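PDB 3CLQ: DUF1116 domain-containing protein from Enterococcus faecalis, which is of unknown function but belongs to the AllG family and may be related to a subunit of oxamate carbamoyltransferase. Local coordinates for residues T44-M58 and A86-H99. Sequence-based numbering, arbitrary orientation.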
ATOM      1  N   THR B  44     -33.055  22.796  -3.520  1.00 57.12           N
ATOM      2  CA  THR B  44     -34.076  21.867  -3.067  1.00 55.85           C
ATOM      3  C   THR B  44     -33.927  20.544  -3.823  1.00 56.12           C
ATOM      4  O   THR B  44     -34.905  19.835  -4.063  1.00 56.76           O
ATOM      5  CB  THR B  44     -35.503  22.456  -3.260  1.00 54.53           C
ATOM      6  OG1 THR B  44     -35.828  22.515  -4.653  1.00 53.22           O
ATOM      7  CG2 THR B  44     -35.588  23.861  -2.674  1.00 53.57           C
ATOM      8  N   THR B  45     -32.699  20.216  -4.196  1.00 55.37           N
ATOM      9  CA  THR B  45     -32.449  19.038  -4.999  1.00 55.24           C
ATOM     10  C   THR B  45     -31.610  18.101  -4.174  1.00 55.14           C
ATOM     11  O   THR B  45     -30.584  18.519  -3.649  1.00 55.30           O
ATOM     12  CB  THR B  45     -31.619  19.389  -6.249  1.00 55.26           C
ATOM     13  OG1 THR B  45     -32.484  19.737  -7.329  1.00 55.46           O
ATOM     14  CG2 THR B  45     -30.792  18.213  -6.684  1.00 54.88           C
ATOM     15  N   ILE B  46     -32.019  16.846  -4.023  1.00 54.45           N
ATOM     16  CA  ILE B  46     -31.093  15.913  -3.395  1.00 54.07           C
ATOM     17  C   ILE B  46     -30.936  14.575  -4.109  1.00 54.14           C
ATOM     18  O   ILE B  46     -31.903  14.015  -4.644  1.00 53.85           O
ATOM     19  CB  ILE B  46     -31.247  15.791  -1.852  1.00 53.67           C
ATOM     20  CG1 ILE B  46     -32.247  14.739  -1.455  1.00 53.55           C
ATOM     21  CG2 ILE B  46     -31.602  17.129  -1.204  1.00 53.61           C
ATOM     22  CD1 ILE B  46     -32.447  14.765   0.032  1.00 53.99           C
ATOM     23  N   LEU B  47     -29.682  14.117  -4.141  1.00 53.75           N
ATOM     24  CA  LEU B  47     -29.263  12.969  -4.930  1.00 53.52           C
ATOM     25  C   LEU B  47     -29.084  11.749  -4.063  1.00 53.91           C
ATOM     26  O   LEU B  47     -28.713  11.853  -2.897  1.00 53.98           O
ATOM     27  CB  LEU B  47     -27.935  13.260  -5.635  1.00 52.65           C
ATOM     28  CG  LEU B  47     -27.817  14.679  -6.187  1.00 52.53           C
ATOM     29  CD1 LEU B  47     -26.621  14.832  -7.093  1.00 51.74           C
ATOM     30  CD2 LEU B  47     -29.102  15.059  -6.925  1.00 52.85           C
ATOM     31  N   HIS B  48     -29.311  10.591  -4.668  1.00 54.55           N
ATOM     32  CA  HIS B  48     -29.227   9.305  -3.994  1.00 54.57           C
ATOM     33  C   HIS B  48     -28.503   8.319  -4.920  1.00 54.49           C
ATOM     34  O   HIS B  48     -28.317   8.606  -6.102  1.00 55.52           O
ATOM     35  CB  HIS B  48     -30.654   8.804  -3.730  1.00 53.58           C
ATOM     36  CG  HIS B  48     -31.492   8.719  -4.968  1.00 53.87           C
ATOM     37  ND1 HIS B  48     -31.515   7.605  -5.778  1.00 54.25           N
ATOM     38  CD2 HIS B  48     -32.329   9.616  -5.545  1.00 54.71           C
ATOM     39  CE1 HIS B  48     -32.333   7.814  -6.797  1.00 54.24           C
ATOM     40  NE2 HIS B  48     -32.841   9.028  -6.680  1.00 54.67           N
ATOM     41  N   ALA B  49     -28.136   7.147  -4.405  1.00 53.73           N
ATOM     42  CA  ALA B  49     -27.572   6.091  -5.246  1.00 53.82           C
ATOM     43  C   ALA B  49     -28.637   5.320  -6.060  1.00 53.86           C
ATOM     44  O   ALA B  49     -29.832   5.442  -5.795  1.00 52.57           O
ATOM     45  CB  ALA B  49     -26.750   5.126  -4.402  1.00 53.14           C
ATOM     46  N   GLY B  50     -28.183   4.524  -7.041  1.00 54.31           N
ATOM     47  CA  GLY B  50     -29.061   3.630  -7.812  1.00 54.25           C
ATOM     48  C   GLY B  50     -29.914   4.347  -8.844  1.00 53.94           C
ATOM     49  O   GLY B  50     -29.750   5.540  -9.048  1.00 54.33           O
ATOM     50  N   PRO B  51     -30.825   3.621  -9.509  1.00 53.05           N
ATOM     51  CA  PRO B  51     -31.691   4.158 -10.561  1.00 52.72           C
ATOM     52  C   PRO B  51     -32.894   4.923 -10.010  1.00 52.20           C
ATOM     53  O   PRO B  51     -33.188   4.822  -8.823  1.00 51.74           O
ATOM     54  CB  PRO B  51     -32.162   2.897 -11.274  1.00 52.98           C
ATOM     55  CG  PRO B  51     -32.264   1.924 -10.176  1.00 53.08           C
ATOM     56  CD  PRO B  51     -31.061   2.189  -9.304  1.00 53.07           C
ATOM     57  N   PRO B  52     -33.604   5.676 -10.874  1.00 51.95           N
ATOM     58  CA  PRO B  52     -34.653   6.580 -10.400  1.00 51.53           C
ATOM     59  C   PRO B  52     -35.624   5.872  -9.465  1.00 51.19           C
ATOM     60  O   PRO B  52     -35.965   4.705  -9.682  1.00 50.94           O
ATOM     61  CB  PRO B  52     -35.346   7.029 -11.686  1.00 51.31           C
ATOM     62  CG  PRO B  52     -34.311   6.942 -12.712  1.00 51.61           C
ATOM     63  CD  PRO B  52     -33.464   5.735 -12.338  1.00 52.05           C
ATOM     64  N   ILE B  53     -36.040   6.580  -8.419  1.00 50.48           N
ATOM     65  CA  ILE B  53     -36.917   6.018  -7.396  1.00 49.51           C
ATOM     66  C   ILE B  53     -37.572   7.141  -6.590  1.00 49.63           C
ATOM     67  O   ILE B  53     -36.898   7.999  -6.031  1.00 50.25           O
ATOM     68  CB  ILE B  53     -36.139   5.069  -6.452  1.00 48.55           C
ATOM     69  CG1 ILE B  53     -37.079   4.355  -5.484  1.00 47.47           C
ATOM     70  CG2 ILE B  53     -35.068   5.838  -5.689  1.00 48.74           C
ATOM     71  CD1 ILE B  53     -36.556   3.045  -4.990  1.00 46.36           C
ATOM     72  N   THR B  54     -38.889   7.150  -6.536  1.00 49.47           N
ATOM     73  CA  THR B  54     -39.555   8.131  -5.696  1.00 49.98           C
ATOM     74  C   THR B  54     -39.178   7.914  -4.234  1.00 50.16           C
ATOM     75  O   THR B  54     -38.633   6.872  -3.876  1.00 50.12           O
ATOM     76  CB  THR B  54     -41.069   8.071  -5.850  1.00 48.68           C
ATOM     77  OG1 THR B  54     -41.501   6.736  -5.591  1.00 48.74           O
ATOM     78  CG2 THR B  54     -41.461   8.452  -7.256  1.00 48.19           C
ATOM     79  N   TYR B  55     -39.466   8.908  -3.400  1.00 50.70           N
ATOM     80  CA  TYR B  55     -39.109   8.848  -1.996  1.00 50.52           C
ATOM     81  C   TYR B  55     -39.946   7.789  -1.298  1.00 51.51           C
ATOM     82  O   TYR B  55     -39.405   6.962  -0.565  1.00 50.96           O
ATOM     83  CB  TYR B  55     -39.288  10.210  -1.331  1.00 49.27           C
ATOM     84  CG  TYR B  55     -39.137  10.180   0.170  1.00 48.98           C
ATOM     85  CD1 TYR B  55     -37.882  10.138   0.757  1.00 48.89           C
ATOM     86  CD2 TYR B  55     -40.253  10.194   1.009  1.00 49.11           C
ATOM     87  CE1 TYR B  55     -37.731  10.109   2.135  1.00 48.67           C
ATOM     88  CE2 TYR B  55     -40.114  10.171   2.395  1.00 48.97           C
ATOM     89  CZ  TYR B  55     -38.844  10.131   2.951  1.00 49.08           C
ATOM     90  OH  TYR B  55     -38.677  10.108   4.319  1.00 48.88           O
ATOM     91  N   GLU B  56     -41.257   7.801  -1.534  1.00 52.70           N
ATOM     92  CA  GLU B  56     -42.137   6.843  -0.860  1.00 54.65           C
ATOM     93  C   GLU B  56     -41.710   5.399  -1.079  1.00 54.90           C
ATOM     94  O   GLU B  56     -41.926   4.551  -0.221  1.00 54.12           O
ATOM     95  CB  GLU B  56     -43.613   7.010  -1.262  1.00 56.31           C
ATOM     96  CG  GLU B  56     -44.236   8.333  -0.872  1.00 57.84           C
ATOM     97  CD  GLU B  56     -43.670   9.464  -1.697  1.00 59.52           C
ATOM     98  OE1 GLU B  56     -43.389   9.227  -2.895  1.00 60.43           O
ATOM     99  OE2 GLU B  56     -43.479  10.577  -1.153  1.00 60.24           O
ATOM    100  N   ASN B  57     -41.103   5.101  -2.218  1.00 56.20           N
ATOM    101  CA  ASN B  57     -40.672   3.727  -2.439  1.00 57.58           C
ATOM    102  C   ASN B  57     -39.250   3.418  -1.966  1.00 58.12           C
ATOM    103  O   ASN B  57     -38.819   2.270  -2.029  1.00 58.38           O
ATOM    104  CB  ASN B  57     -40.922   3.291  -3.882  1.00 58.11           C
ATOM    105  CG  ASN B  57     -42.380   3.471  -4.290  1.00 59.16           C
ATOM    106  OD1 ASN B  57     -43.295   3.343  -3.464  1.00 59.98           O
ATOM    107  ND2 ASN B  57     -42.608   3.779  -5.561  1.00 59.17           N
HETATM  108  N   MSE B  58     -38.539   4.420  -1.453  1.00 59.25           N
HETATM  109  CA  MSE B  58     -37.172   4.192  -0.938  1.00 61.27           C
HETATM  110  C   MSE B  58     -37.198   3.284   0.281  1.00 59.82           C
HETATM  111  O   MSE B  58     -38.248   3.031   0.840  1.00 59.46           O
HETATM  112  CB  MSE B  58     -36.461   5.495  -0.591  1.00 62.09           C
HETATM  113  CG  MSE B  58     -36.105   6.348  -1.788  1.00 63.35           C
HETATM  114 SE   MSE B  58     -35.282   8.041  -1.219  0.90 65.89          SE
HETATM  115  CE  MSE B  58     -34.701   8.760  -2.948  1.00 63.59           C
ATOM    116  N   ALA B  86     -39.960  15.775   2.761  1.00 55.27           N
ATOM    117  CA  ALA B  86     -39.622  14.915   1.628  1.00 55.03           C
ATOM    118  C   ALA B  86     -40.868  14.434   0.872  1.00 54.39           C
ATOM    119  O   ALA B  86     -40.881  14.404  -0.369  1.00 53.34           O
ATOM    120  CB  ALA B  86     -38.769  13.730   2.086  1.00 54.99           C
ATOM    121  N   ARG B  87     -41.910  14.083   1.637  1.00 54.36           N
ATOM    122  CA  ARG B  87     -43.184  13.601   1.080  1.00 54.25           C
ATOM    123  C   ARG B  87     -44.015  14.679   0.372  1.00 54.08           C
ATOM    124  O   ARG B  87     -44.888  14.349  -0.439  1.00 54.21           O
ATOM    125  CB  ARG B  87     -44.035  12.941   2.174  1.00 54.01           C
ATOM    126  CG  ARG B  87     -43.527  11.589   2.625  1.00 53.73           C
ATOM    127  CD  ARG B  87     -44.399  11.006   3.718  1.00 53.59           C
ATOM    128  NE  ARG B  87     -44.468   9.554   3.596  1.00 53.86           N
ATOM    129  CZ  ARG B  87     -43.509   8.719   3.994  1.00 54.30           C
ATOM    130  NH1 ARG B  87     -42.402   9.184   4.553  1.00 54.39           N
ATOM    131  NH2 ARG B  87     -43.652   7.413   3.832  1.00 54.48           N
ATOM    132  N   SER B  88     -43.764  15.953   0.697  1.00 53.68           N
ATOM    133  CA  SER B  88     -44.437  17.072   0.024  1.00 53.14           C
ATOM    134  C   SER B  88     -43.745  17.321  -1.309  1.00 52.85           C
ATOM    135  O   SER B  88     -42.592  16.931  -1.489  1.00 52.37           O
ATOM    136  CB  SER B  88     -44.359  18.338   0.872  1.00 53.03           C
ATOM    137  OG  SER B  88     -43.007  18.747   1.009  1.00 52.97           O
ATOM    138  N   GLY B  89     -44.430  17.991  -2.235  1.00 52.04           N
ATOM    139  CA  GLY B  89     -43.883  18.146  -3.586  1.00 50.80           C
ATOM    140  C   GLY B  89     -42.612  18.999  -3.777  1.00 49.15           C
ATOM    141  O   GLY B  89     -42.184  19.251  -4.930  1.00 48.40           O
ATOM    142  N   ALA B  90     -42.009  19.443  -2.667  1.00 48.86           N
ATOM    143  CA  ALA B  90     -40.958  20.477  -2.709  1.00 49.06           C
ATOM    144  C   ALA B  90     -39.509  19.981  -2.867  1.00 49.62           C
ATOM    145  O   ALA B  90     -38.574  20.716  -2.558  1.00 49.86           O
ATOM    146  CB  ALA B  90     -41.058  21.387  -1.478  1.00 48.64           C
ATOM    147  N   ILE B  91     -39.305  18.752  -3.332  1.00 49.83           N
ATOM    148  CA  ILE B  91     -37.936  18.274  -3.536  1.00 50.50           C
ATOM    149  C   ILE B  91     -37.785  17.437  -4.806  1.00 50.74           C
ATOM    150  O   ILE B  91     -38.645  16.611  -5.126  1.00 51.63           O
ATOM    151  CB  ILE B  91     -37.432  17.474  -2.325  1.00 50.29           C
ATOM    152  CG1 ILE B  91     -37.467  18.351  -1.064  1.00 50.53           C
ATOM    153  CG2 ILE B  91     -36.043  16.960  -2.581  1.00 50.31           C
ATOM    154  CD1 ILE B  91     -36.989  17.581   0.166  1.00 50.69           C
ATOM    155  N   THR B  92     -36.703  17.673  -5.539  1.00 50.13           N
ATOM    156  CA  THR B  92     -36.389  16.873  -6.714  1.00 50.10           C
ATOM    157  C   THR B  92     -35.388  15.783  -6.314  1.00 49.81           C
ATOM    158  O   THR B  92     -34.244  16.067  -5.940  1.00 49.09           O
ATOM    159  CB  THR B  92     -35.806  17.742  -7.865  1.00 50.20           C
ATOM    160  OG1 THR B  92     -36.766  18.720  -8.275  1.00 49.80           O
ATOM    161  CG2 THR B  92     -35.409  16.883  -9.069  1.00 50.10           C
ATOM    162  N   PHE B  93     -35.840  14.537  -6.368  1.00 49.69           N
ATOM    163  CA  PHE B  93     -34.992  13.409  -6.046  1.00 49.61           C
ATOM    164  C   PHE B  93     -34.538  12.818  -7.341  1.00 50.31           C
ATOM    165  O   PHE B  93     -35.351  12.324  -8.125  1.00 50.09           O
ATOM    166  CB  PHE B  93     -35.757  12.349  -5.268  1.00 48.31           C
ATOM    167  CG  PHE B  93     -36.143  12.782  -3.894  1.00 48.24           C
ATOM    168  CD1 PHE B  93     -35.276  12.597  -2.828  1.00 48.01           C
ATOM    169  CD2 PHE B  93     -37.378  13.405  -3.668  1.00 47.65           C
ATOM    170  CE1 PHE B  93     -35.635  13.001  -1.553  1.00 48.08           C
ATOM    171  CE2 PHE B  93     -37.740  13.818  -2.408  1.00 47.05           C
ATOM    172  CZ  PHE B  93     -36.882  13.616  -1.345  1.00 47.96           C
ATOM    173  N   SER B  94     -33.240  12.863  -7.585  1.00 50.43           N
ATOM    174  CA  SER B  94     -32.754  12.195  -8.760  1.00 51.14           C
ATOM    175  C   SER B  94     -31.411  11.586  -8.486  1.00 51.11           C
ATOM    176  O   SER B  94     -30.701  12.033  -7.580  1.00 51.00           O
ATOM    177  CB  SER B  94     -32.757  13.128  -9.985  1.00 51.74           C
ATOM    178  OG  SER B  94     -31.821  14.173  -9.856  1.00 51.85           O
ATOM    179  N   PRO B  95     -31.078  10.528  -9.239  1.00 51.73           N
ATOM    180  CA  PRO B  95     -29.844   9.748  -9.073  1.00 51.76           C
ATOM    181  C   PRO B  95     -28.570  10.545  -9.324  1.00 52.97           C
ATOM    182  O   PRO B  95     -28.530  11.427 -10.191  1.00 53.24           O
ATOM    183  CB  PRO B  95     -29.976   8.642 -10.130  1.00 51.27           C
ATOM    184  CG  PRO B  95     -31.427   8.572 -10.460  1.00 51.81           C
ATOM    185  CD  PRO B  95     -31.937   9.985 -10.306  1.00 51.12           C
ATOM    186  N   CYS B  96     -27.524  10.213  -8.575  1.00 53.95           N
ATOM    187  CA  CYS B  96     -26.214  10.732  -8.850  1.00 54.79           C
ATOM    188  C   CYS B  96     -25.860  10.520 -10.300  1.00 55.03           C
ATOM    189  O   CYS B  96     -25.226  11.376 -10.935  1.00 55.65           O
ATOM    190  CB  CYS B  96     -25.187  10.012  -8.004  1.00 55.90           C
ATOM    191  SG  CYS B  96     -25.416  10.289  -6.274  1.00 58.28           S
ATOM    192  N   HIS B  97     -26.233   9.367 -10.831  1.00 55.08           N
ATOM    193  CA  HIS B  97     -25.777   9.056 -12.162  1.00 55.86           C
ATOM    194  C   HIS B  97     -26.249  10.032 -13.201  1.00 56.33           C
ATOM    195  O   HIS B  97     -25.569  10.243 -14.199  1.00 57.53           O
ATOM    196  CB  HIS B  97     -26.086   7.637 -12.545  1.00 56.41           C
ATOM    197  CG  HIS B  97     -24.915   6.739 -12.379  1.00 57.95           C
ATOM    198  ND1 HIS B  97     -24.738   5.951 -11.266  1.00 58.67           N
ATOM    199  CD2 HIS B  97     -23.822   6.554 -13.154  1.00 58.58           C
ATOM    200  CE1 HIS B  97     -23.600   5.290 -11.380  1.00 59.34           C
ATOM    201  NE2 HIS B  97     -23.023   5.641 -12.515  1.00 58.78           N
ATOM    202  N   GLU B  98     -27.382  10.671 -12.941  1.00 56.24           N
ATOM    203  CA  GLU B  98     -27.956  11.584 -13.897  1.00 55.81           C
ATOM    204  C   GLU B  98     -27.443  13.004 -13.738  1.00 55.58           C
ATOM    205  O   GLU B  98     -27.879  13.910 -14.445  1.00 53.90           O
ATOM    206  CB  GLU B  98     -29.459  11.545 -13.795  1.00 56.79           C
ATOM    207  CG  GLU B  98     -30.032  10.237 -14.225  1.00 57.44           C
ATOM    208  CD  GLU B  98     -31.522  10.308 -14.333  1.00 58.13           C
ATOM    209  OE1 GLU B  98     -32.146   9.239 -14.487  1.00 58.93           O
ATOM    210  OE2 GLU B  98     -32.069  11.435 -14.255  1.00 58.59           O
ATOM    211  N   HIS B  99     -26.498  13.175 -12.818  1.00 56.24           N
ATOM    212  CA  HIS B  99     -25.784  14.439 -12.653  1.00 56.02           C
ATOM    213  C   HIS B  99     -24.290  14.195 -12.664  1.00 56.35           C
ATOM    214  O   HIS B  99     -23.521  14.899 -12.008  1.00 55.78           O
ATOM    215  CB  HIS B  99     -26.193  15.116 -11.358  1.00 56.33           C
ATOM    216  CG  HIS B  99     -27.619  15.550 -11.346  1.00 57.12           C
ATOM    217  ND1 HIS B  99     -28.012  16.820 -11.707  1.00 57.93           N
ATOM    218  CD2 HIS B  99     -28.753  14.878 -11.043  1.00 57.24           C
ATOM    219  CE1 HIS B  99     -29.324  16.923 -11.600  1.00 57.18           C
ATOM    220  NE2 HIS B  99     -29.797  15.757 -11.199  1.00 57.50           N
TER
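Ile46 and Phe93 project from the same face of a two-stranded parallel sheet, a worked example of how a short strand pair carries one apolar face. Strands 45-48 and 92-95 are joined through a largely helical connection, that of a beta-alpha-beta crossover. Thr92 N donates to Thr44 O (3.2 Å), Ile46 N to Thr92 O, and Cys96 N to His48 O (3.1 Å); the bond from Ser94 N to Ile46 O is weak.

Phe93 is packed between Ile46, Tyr55 and the methyl of Met58. Ile46 CG1 reaches Phe93 CE1 at 3.8 Å, Tyr55 CB sits over one ring face, and the opposite face meets Ile91 CG2, two residues earlier in the chain. Ala86 CB makes a CH-pi contact over the centre of the Tyr55 ring, 3.6 Å from its centroid. Helix 60-73 closes over Ile46, Tyr55 and Ile91. Farther along, the His48 torsion (chi1 56°) brings its ring beside the Ser94-Pro95 backbone, with Pro95 CA over one face.

The solvent side is looser. Glu56 OE2 stays 5.0 Å from Arg87 NE. Arg87 NH1 instead forms a salt bridge with Asp83, which also hydrogen-bonds Tyr55 OH, and approaches the Tyr55 ring edge at CE2 (3.3 Å), the guanidinium almost perpendicular to the ring.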